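Long-range contact in serine-rich secreted cell wall anchored (LPXTG-motif ) protein (Lactobacillus reuteri ATCC 53608, PDB 5NXK), which probably acts as a cell-surface adhesin, its beta-solenoid region taking part in interactions between the gut bacterium and its host: residues 179-190 with 213-224. Residues are numbered along the deposited sequence; the frame is centred on the assembly and turned at random.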
loop_
_atom_site.group_PDB
_atom_site.type_symbol
_atom_site.label_atom_id
_atom_site.label_comp_id
_atom_site.label_asym_id
_atom_site.label_seq_id
_atom_site.Cartn_x
_atom_site.Cartn_y
_atom_site.Cartn_z
ATOM N N LEU A 179 3.499 -9.559 2.727
ATOM C CA LEU A 179 3.898 -8.364 3.451
ATOM C C LEU A 179 4.405 -8.779 4.822
ATOM O O LEU A 179 3.670 -9.374 5.616
ATOM C CB LEU A 179 2.742 -7.372 3.562
ATOM C CG LEU A 179 3.037 -5.966 4.101
ATOM C CD1 LEU A 179 1.938 -4.995 3.621
ATOM C CD2 LEU A 179 3.193 -5.909 5.623
ATOM N N ASN A 180 5.665 -8.440 5.082
ATOM C CA ASN A 180 6.341 -8.749 6.330
ATOM C C ASN A 180 6.464 -7.485 7.151
ATOM O O ASN A 180 7.002 -6.499 6.678
ATOM C CB ASN A 180 7.719 -9.347 6.051
ATOM C CG ASN A 180 7.641 -10.615 5.219
ATOM O OD1 ASN A 180 6.897 -11.539 5.555
ATOM N ND2 ASN A 180 8.378 -10.651 4.111
ATOM N N ASN A 181 5.934 -7.478 8.362
ATOM C CA ASN A 181 5.943 -6.241 9.128
ATOM C C ASN A 181 6.622 -6.440 10.476
ATOM O O ASN A 181 6.152 -7.205 11.324
ATOM C CB ASN A 181 4.511 -5.713 9.309
ATOM C CG ASN A 181 4.466 -4.259 9.766
ATOM O OD1 ASN A 181 5.452 -3.712 10.247
ATOM N ND2 ASN A 181 3.307 -3.627 9.604
ATOM N N SER A 182 7.739 -5.753 10.663
ATOM C CA SER A 182 8.413 -5.752 11.950
ATOM C C SER A 182 8.665 -4.317 12.403
ATOM O O SER A 182 9.593 -4.058 13.158
ATOM C CB SER A 182 9.726 -6.542 11.867
ATOM O OG SER A 182 10.558 -6.022 10.842
ATOM N N ALA A 183 7.835 -3.385 11.938
ATOM C CA ALA A 183 8.125 -1.969 12.142
ATOM C C ALA A 183 6.910 -1.110 12.467
ATOM O O ALA A 183 7.027 -0.114 13.188
ATOM C CB ALA A 183 8.802 -1.410 10.902
ATOM N N THR A 184 5.748 -1.471 11.931
ATOM C CA THR A 184 4.586 -0.595 12.063
ATOM C C THR A 184 3.350 -1.308 12.615
ATOM O O THR A 184 3.277 -2.541 12.605
ATOM C CB THR A 184 4.261 0.067 10.705
ATOM O OG1 THR A 184 4.132 -0.941 9.698
ATOM C CG2 THR A 184 5.404 1.028 10.293
ATOM N N ASP A 185 2.385 -0.526 13.098
ATOM C CA ASP A 185 1.212 -1.081 13.769
ATOM C C ASP A 185 0.207 -1.680 12.804
ATOM O O ASP A 185 -0.602 -2.535 13.183
ATOM C CB ASP A 185 0.506 -0.011 14.603
ATOM C CG ASP A 185 1.406 0.597 15.673
ATOM O OD1 ASP A 185 2.189 -0.152 16.297
ATOM O OD2 ASP A 185 1.303 1.821 15.906
ATOM N N ILE A 186 0.211 -1.190 11.569
ATOM C CA ILE A 186 -0.826 -1.567 10.609
ATOM C C ILE A 186 -0.160 -1.968 9.286
ATOM O O ILE A 186 0.767 -1.299 8.855
ATOM C CB ILE A 186 -1.838 -0.401 10.389
ATOM C CG1 ILE A 186 -2.448 0.035 11.728
ATOM C CG2 ILE A 186 -2.936 -0.808 9.401
ATOM C CD1 ILE A 186 -3.324 1.280 11.619
ATOM N N ASP A 187 -0.599 -3.065 8.664
ATOM C CA ASP A 187 -0.023 -3.479 7.379
ATOM C C ASP A 187 -0.580 -2.640 6.220
ATOM O O ASP A 187 0.174 -2.171 5.370
ATOM C CB ASP A 187 -0.277 -4.965 7.097
ATOM C CG ASP A 187 0.383 -5.901 8.124
ATOM O OD1 ASP A 187 1.339 -5.489 8.822
ATOM O OD2 ASP A 187 -0.061 -7.068 8.222
ATOM N N MET A 188 -1.899 -2.460 6.186
ATOM C CA MET A 188 -2.543 -1.665 5.128
ATOM C C MET A 188 -3.556 -0.730 5.756
ATOM O O MET A 188 -4.515 -1.189 6.371
ATOM C CB MET A 188 -3.258 -2.552 4.111
ATOM C CG MET A 188 -2.363 -3.457 3.283
ATOM S SD MET A 188 -3.382 -4.528 2.226
ATOM C CE MET A 188 -2.115 -5.349 1.262
ATOM N N TRP A 189 -3.359 0.573 5.601
ATOM C CA TRP A 189 -4.298 1.539 6.134
ATOM C C TRP A 189 -4.854 2.354 4.978
ATOM O O TRP A 189 -4.133 3.132 4.359
ATOM C CB TRP A 189 -3.627 2.468 7.159
ATOM C CG TRP A 189 -4.598 3.278 7.967
ATOM C CD1 TRP A 189 -5.951 3.341 7.802
ATOM C CD2 TRP A 189 -4.295 4.112 9.099
ATOM N NE1 TRP A 189 -6.505 4.164 8.746
ATOM C CE2 TRP A 189 -5.513 4.647 9.555
ATOM C CE3 TRP A 189 -3.111 4.459 9.762
ATOM C CZ2 TRP A 189 -5.584 5.515 10.649
ATOM C CZ3 TRP A 189 -3.187 5.315 10.849
ATOM C CH2 TRP A 189 -4.411 5.832 11.282
ATOM N N LEU A 190 -6.138 2.166 4.696
ATOM C CA LEU A 190 -6.804 2.880 3.618
ATOM C C LEU A 190 -7.830 3.798 4.256
ATOM O O LEU A 190 -8.786 3.339 4.883
ATOM C CB LEU A 190 -7.467 1.927 2.625
ATOM C CG LEU A 190 -6.576 0.919 1.878
ATOM C CD1 LEU A 190 -6.333 -0.350 2.697
ATOM C CD2 LEU A 190 -7.151 0.583 0.497
ATOM N N MET A 213 0.027 -12.074 5.007
ATOM C CA MET A 213 0.442 -11.053 5.961
ATOM C C MET A 213 0.407 -11.649 7.362
ATOM O O MET A 213 -0.491 -11.378 8.163
ATOM C CB MET A 213 -0.424 -9.786 5.847
ATOM C CG MET A 213 -0.645 -9.327 4.414
ATOM S SD MET A 213 -1.117 -7.572 4.239
ATOM C CE MET A 213 -2.748 -7.660 4.938
ATOM N N GLU A 214 1.403 -12.486 7.634
ATOM C CA GLU A 214 1.471 -13.224 8.886
ATOM C C GLU A 214 2.351 -12.448 9.853
ATOM O O GLU A 214 3.540 -12.712 9.971
ATOM C CB GLU A 214 2.020 -14.625 8.630
ATOM C CG GLU A 214 1.018 -15.496 7.878
ATOM C CD GLU A 214 1.552 -16.882 7.567
ATOM O OE1 GLU A 214 2.671 -16.990 7.012
ATOM O OE2 GLU A 214 0.837 -17.862 7.852
ATOM N N ASN A 215 1.743 -11.504 10.563
ATOM C CA ASN A 215 2.490 -10.503 11.306
ATOM C C ASN A 215 2.051 -10.411 12.755
ATOM O O ASN A 215 2.150 -9.357 13.389
ATOM C CB ASN A 215 2.339 -9.158 10.602
ATOM C CG ASN A 215 2.998 -9.156 9.232
ATOM O OD1 ASN A 215 4.137 -9.605 9.092
ATOM N ND2 ASN A 215 2.289 -8.650 8.214
ATOM N N ILE A 216 1.603 -11.546 13.278
ATOM C CA ILE A 216 1.067 -11.636 14.625
ATOM C C ILE A 216 2.121 -11.260 15.686
ATOM O O ILE A 216 1.776 -10.863 16.797
ATOM C CB ILE A 216 0.499 -13.062 14.878
ATOM C CG1 ILE A 216 -0.402 -13.090 16.111
ATOM C CG2 ILE A 216 1.612 -14.100 14.959
ATOM C CD1 ILE A 216 -1.418 -14.201 16.066
ATOM N N GLY A 217 3.398 -11.377 15.344
ATOM C CA GLY A 217 4.462 -10.957 16.247
ATOM C C GLY A 217 4.603 -9.439 16.375
ATOM O O GLY A 217 5.283 -8.941 17.275
ATOM N N ASN A 218 3.937 -8.692 15.500
ATOM C CA ASN A 218 4.225 -7.266 15.376
ATOM C C ASN A 218 3.007 -6.373 15.155
ATOM O O ASN A 218 2.830 -5.362 15.824
ATOM C CB ASN A 218 5.200 -7.045 14.219
ATOM C CG ASN A 218 5.393 -5.570 13.886
ATOM O OD1 ASN A 218 6.304 -4.922 14.411
ATOM N ND2 ASN A 218 4.530 -5.032 13.018
ATOM N N THR A 219 2.186 -6.747 14.187
ATOM C CA THR A 219 1.129 -5.877 13.684
ATOM C C THR A 219 -0.120 -5.907 14.562
ATOM O O THR A 219 -0.524 -6.966 15.029
ATOM C CB THR A 219 0.791 -6.287 12.253
ATOM O OG1 THR A 219 1.933 -6.043 11.421
ATOM C CG2 THR A 219 -0.393 -5.521 11.715
ATOM N N GLU A 220 -0.724 -4.745 14.801
ATOM C CA GLU A 220 -1.992 -4.709 15.533
ATOM C C GLU A 220 -3.187 -4.997 14.622
ATOM O O GLU A 220 -4.030 -5.813 14.965
ATOM C CB GLU A 220 -2.169 -3.361 16.232
ATOM C CG GLU A 220 -1.102 -3.093 17.280
ATOM C CD GLU A 220 -1.367 -1.836 18.081
ATOM O OE1 GLU A 220 -1.819 -1.955 19.238
ATOM O OE2 GLU A 220 -1.133 -0.729 17.554
ATOM N N TYR A 221 -3.260 -4.332 13.468
ATOM C CA TYR A 221 -4.317 -4.617 12.486
ATOM C C TYR A 221 -3.689 -4.888 11.128
ATOM O O TYR A 221 -2.855 -4.110 10.679
ATOM C CB TYR A 221 -5.297 -3.455 12.311
ATOM C CG TYR A 221 -5.572 -2.598 13.508
ATOM C CD1 TYR A 221 -5.960 -3.148 14.716
ATOM C CD2 TYR A 221 -5.458 -1.215 13.418
ATOM C CE1 TYR A 221 -6.220 -2.347 15.810
ATOM C CE2 TYR A 221 -5.712 -0.408 14.503
ATOM C CZ TYR A 221 -6.090 -0.976 15.699
ATOM O OH TYR A 221 -6.349 -0.167 16.785
ATOM N N ASN A 222 -4.082 -5.970 10.458
ATOM C CA ASN A 222 -3.571 -6.202 9.107
ATOM C C ASN A 222 -4.119 -5.153 8.127
ATOM O O ASN A 222 -3.378 -4.546 7.359
ATOM C CB ASN A 222 -3.929 -7.602 8.612
ATOM C CG ASN A 222 -3.285 -8.701 9.444
ATOM O OD1 ASN A 222 -3.981 -9.493 10.062
ATOM N ND2 ASN A 222 -1.951 -8.745 9.462
ATOM N N ILE A 223 -5.431 -4.971 8.149
ATOM C CA ILE A 223 -6.093 -4.054 7.234
ATOM C C ILE A 223 -7.021 -3.130 8.010
ATOM O O ILE A 223 -7.898 -3.577 8.739
ATOM C CB ILE A 223 -6.903 -4.795 6.152
ATOM C CG1 ILE A 223 -6.009 -5.748 5.348
ATOM C CG2 ILE A 223 -7.587 -3.799 5.207
ATOM C CD1 ILE A 223 -6.804 -6.608 4.340
ATOM N N LYS A 224 -6.795 -1.834 7.880
ATOM C CA LYS A 224 -7.677 -0.873 8.497
ATOM C C LYS A 224 -8.339 -0.060 7.396
ATOM O O LYS A 224 -7.663 0.578 6.585
ATOM C CB LYS A 224 -6.928 0.033 9.485
ATOM C CG LYS A 224 -7.893 0.865 10.302
ATOM C CD LYS A 224 -7.240 1.831 11.277
ATOM C CE LYS A 224 -8.336 2.485 12.116
ATOM N NZ LYS A 224 -8.040 2.460 13.559
HETATM O O HOH W 1 3.695 -12.363 5.988
#
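M213 and M188 meet through their thioether ends, M188 CE lying 3.8 Å from M213 SD, while L179 CB packs against the same sulfur. The bend of M213 at chi3 (-69°) turns its methyl toward M188 SD. Beside this apolar cluster, strands 186-191 and 221-226 run parallel, M188 and I223 on the inner face and I186, W189, Y221 and K224 on the other. On that second face K224 CD lies over the W189 five-membered ring, 3.9 Å from its centroid, and I186 CD1 rests over the same face, it too offset toward the rim; the indole N-H is bound by D226.

At the corner polar groups take over, and the buried carboxylate of D187 organises them. With CG beside its backbone N (chi1 -63°), D187 reaches across to the next turn. Its OD1 accepts from T219 OG1 at 2.7 Å and from N181 ND2; OD2 takes N222 ND2 and N215 ND2 from opposite faces of the carboxylate plane, each at 2.8 Å. Four bonds fix its rotation and probably favour the charged form. N215 is a bracket, also giving ND2 to L179 O and receiving N181 N on OD1. Farther out, N181 OD1 closes an Asx turn onto A183 N, and N218 ND2 reaches T184 O at 2.8 Å. At the polar edge the D185 and E220 side chains lie alongside each other, their like-charged carboxylates close but turned 66° apart, and K159 forms a salt bridge with E220.

Such turn-upon-turn stacking of strands and corners is the hallmark of the right-handed parallel beta-helix of the pectate lyase-like clan.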